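Local coordinates for molybdenum ABC transporter, periplasmic molybdenum-binding protein (Vibrio cholerae, PDB 4RXL) that binds tungstate and probably serves as the periplasmic molybdate- and tungstate-binding component of an ABC importer, at residues N19-D24 with V212-S217. Sequence-based numbering, arbitrary orientation. Where two conformers were deposited one is given.
Sequences NALVAD and VAYLRS
Leu21 and Leu215 form the tightly packed end of this contact. CD1 of Leu21 rests 3.6 Å from CD2 of Leu215, one methyl against another, and both residues are buried. The backbones are closest here too, with the two CA atoms 7.8 Å apart. The other methyl of Leu21, CD2, lies 4.0 Å from CE2 of Tyr214. One leucine thus touches both residues of the partner helix that carry the contact.

Tyr214 reaches from the 212-217 segment across to the 19-24 segment of helix 15-28. Its ring carbon CG stands anti to the backbone N (chi1 166°), and its hydroxyl arrives beside Asp24. There OH donates a short hydrogen bond of 2.5 Å to OD2 of Asp24. The carboxylate takes it on the anti lone pair of OD2, the one facing away from OD1. OD2 sits at the ring edge, near the ring plane, while the carboxylate plane is turned 38° from the ring. The backbone of Tyr214 is tied down as well. Its carbonyl O accepts both N and OG of Ser217, and the OG bond is 2.5 Å long. Ser217 in turn stands at the N-cap position of the next helix.

The Asp24-Tyr214 end is less deeply buried, as both residues are partly exposed. Ala23, Ala213 and Arg216 are exposed and make no contact across the pair.

The contact joins helix 15-28 to the C-terminal part of helix 206-215, far apart in sequence within one lobe of the solute-binding fold. The tungstate is not part of it: the ion lies about 13 Å from the side chain of Leu21. The Tyr25 ring meets that of Tyr214. Ile223 of helix 218-226 touches Asp24 and Tyr214, and Ala220 touches Leu21, while Leu215 also rests on Leu81 of strand 78-91 and Leu199 of strand 195-201.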
loop_
_atom_site.group_PDB
_atom_site.type_symbol
_atom_site.label_atom_id
_atom_site.label_comp_id
_atom_site.label_asym_id
_atom_site.label_seq_id
_atom_site.Cartn_x
_atom_site.Cartn_y
_atom_site.Cartn_z
ATOM N N ASN A 19 -4.445 -1.166 12.599
ATOM C CA ASN A 19 -5.078 -1.939 13.646
ATOM C C ASN A 19 -4.276 -1.841 14.975
ATOM O O ASN A 19 -4.829 -1.652 16.042
ATOM C CB ASN A 19 -5.245 -3.401 13.232
ATOM C CG ASN A 19 -6.367 -3.605 12.206
ATOM O OD1 ASN A 19 -7.241 -2.751 12.004
ATOM N ND2 ASN A 19 -6.329 -4.745 11.560
ATOM N N ALA A 20 -2.945 -1.968 14.877
ATOM C CA ALA A 20 -2.072 -1.808 16.015
ATOM C C ALA A 20 -2.125 -0.403 16.626
ATOM O O ALA A 20 -2.113 -0.265 17.834
ATOM C CB ALA A 20 -0.650 -2.159 15.618
ATOM N N LEU A 21 -2.183 0.610 15.773
ATOM C CA LEU A 21 -2.282 1.999 16.226
ATOM C C LEU A 21 -3.592 2.308 16.940
ATOM O O LEU A 21 -3.576 2.961 17.992
ATOM C CB LEU A 21 -2.057 2.967 15.081
ATOM C CG LEU A 21 -0.657 2.989 14.450
ATOM C CD1 LEU A 21 -0.668 3.581 13.062
ATOM C CD2 LEU A 21 0.329 3.755 15.331
ATOM N N VAL A 22 -4.699 1.805 16.387
ATOM C CA VAL A 22 -6.015 1.894 17.036
ATOM C C VAL A 22 -6.009 1.232 18.408
ATOM O O VAL A 22 -6.512 1.791 19.365
ATOM C CB VAL A 22 -7.106 1.251 16.155
ATOM C CG1 VAL A 22 -8.399 1.067 16.914
ATOM C CG2 VAL A 22 -7.365 2.107 14.924
ATOM N N ALA A 23 -5.402 0.049 18.495
ATOM C CA ALA A 23 -5.319 -0.690 19.731
ATOM C C ALA A 23 -4.544 0.079 20.803
ATOM O O ALA A 23 -4.976 0.153 21.940
ATOM C CB ALA A 23 -4.682 -2.043 19.481
ATOM N N ASP A 24 -3.403 0.644 20.426
ATOM C CA ASP A 24 -2.537 1.392 21.342
ATOM C C ASP A 24 -3.265 2.640 21.842
ATOM O O ASP A 24 -3.388 2.866 23.027
ATOM C CB ASP A 24 -1.237 1.771 20.616
ATOM C CG ASP A 24 -0.218 2.476 21.527
ATOM O OD1 ASP A 24 0.176 1.884 22.546
ATOM O OD2 ASP A 24 0.212 3.604 21.197
ATOM N N VAL A 212 -4.679 12.608 14.728
ATOM C CA VAL A 212 -3.585 13.025 13.846
ATOM C C VAL A 212 -2.317 13.307 14.678
ATOM O O VAL A 212 -1.214 12.865 14.316
ATOM C CB VAL A 212 -4.033 14.234 12.992
ATOM C CG1 VAL A 212 -2.850 14.908 12.304
ATOM C CG2 VAL A 212 -5.076 13.778 11.972
ATOM N N ALA A 213 -2.481 14.007 15.803
ATOM C CA ALA A 213 -1.360 14.301 16.710
ATOM C C ALA A 213 -0.696 13.008 17.192
ATOM O O ALA A 213 0.535 12.907 17.212
ATOM C CB ALA A 213 -1.817 15.147 17.896
ATOM N N TYR A 214 -1.510 12.008 17.536
ATOM C CA TYR A 214 -0.984 10.717 17.959
ATOM C C TYR A 214 -0.264 10.014 16.799
ATOM O O TYR A 214 0.849 9.497 16.992
ATOM C CB TYR A 214 -2.088 9.818 18.554
ATOM C CG TYR A 214 -1.659 8.371 18.691
ATOM C CD1 TYR A 214 -0.826 7.951 19.730
ATOM C CD2 TYR A 214 -2.027 7.436 17.735
ATOM C CE1 TYR A 214 -0.415 6.630 19.827
ATOM C CE2 TYR A 214 -1.625 6.123 17.829
ATOM C CZ TYR A 214 -0.825 5.726 18.858
ATOM O OH TYR A 214 -0.424 4.414 18.917
ATOM N N LEU A 215 -0.852 10.029 15.608
ATOM C CA LEU A 215 -0.238 9.319 14.444
ATOM C C LEU A 215 1.124 9.893 14.044
ATOM O O LEU A 215 1.955 9.187 13.480
ATOM C CB LEU A 215 -1.182 9.300 13.230
ATOM C CG LEU A 215 -2.391 8.379 13.417
ATOM C CD1 LEU A 215 -3.419 8.640 12.330
ATOM C CD2 LEU A 215 -1.975 6.905 13.464
ATOM N N ARG A 216 1.318 11.178 14.311
ATOM C CA ARG A 216 2.574 11.871 14.020
ATOM C C ARG A 216 3.570 11.768 15.184
ATOM O O ARG A 216 4.721 12.178 15.053
ATOM C CB ARG A 216 2.295 13.353 13.701
ATOM C CG ARG A 216 1.461 13.576 12.440
ATOM C CD ARG A 216 0.787 14.943 12.419
ATOM N NE ARG A 216 1.709 16.039 12.116
ATOM C CZ ARG A 216 1.338 17.309 11.964
ATOM N NH1 ARG A 216 0.062 17.657 12.082
ATOM N NH2 ARG A 216 2.244 18.234 11.689
ATOM N N SER A 217 3.128 11.222 16.323
ATOM C CA SER A 217 3.969 11.121 17.521
ATOM C C SER A 217 4.971 9.975 17.470
ATOM O O SER A 217 4.806 9.014 16.724
ATOM C CB SER A 217 3.110 10.927 18.775
ATOM O OG SER A 217 2.587 9.603 18.834
#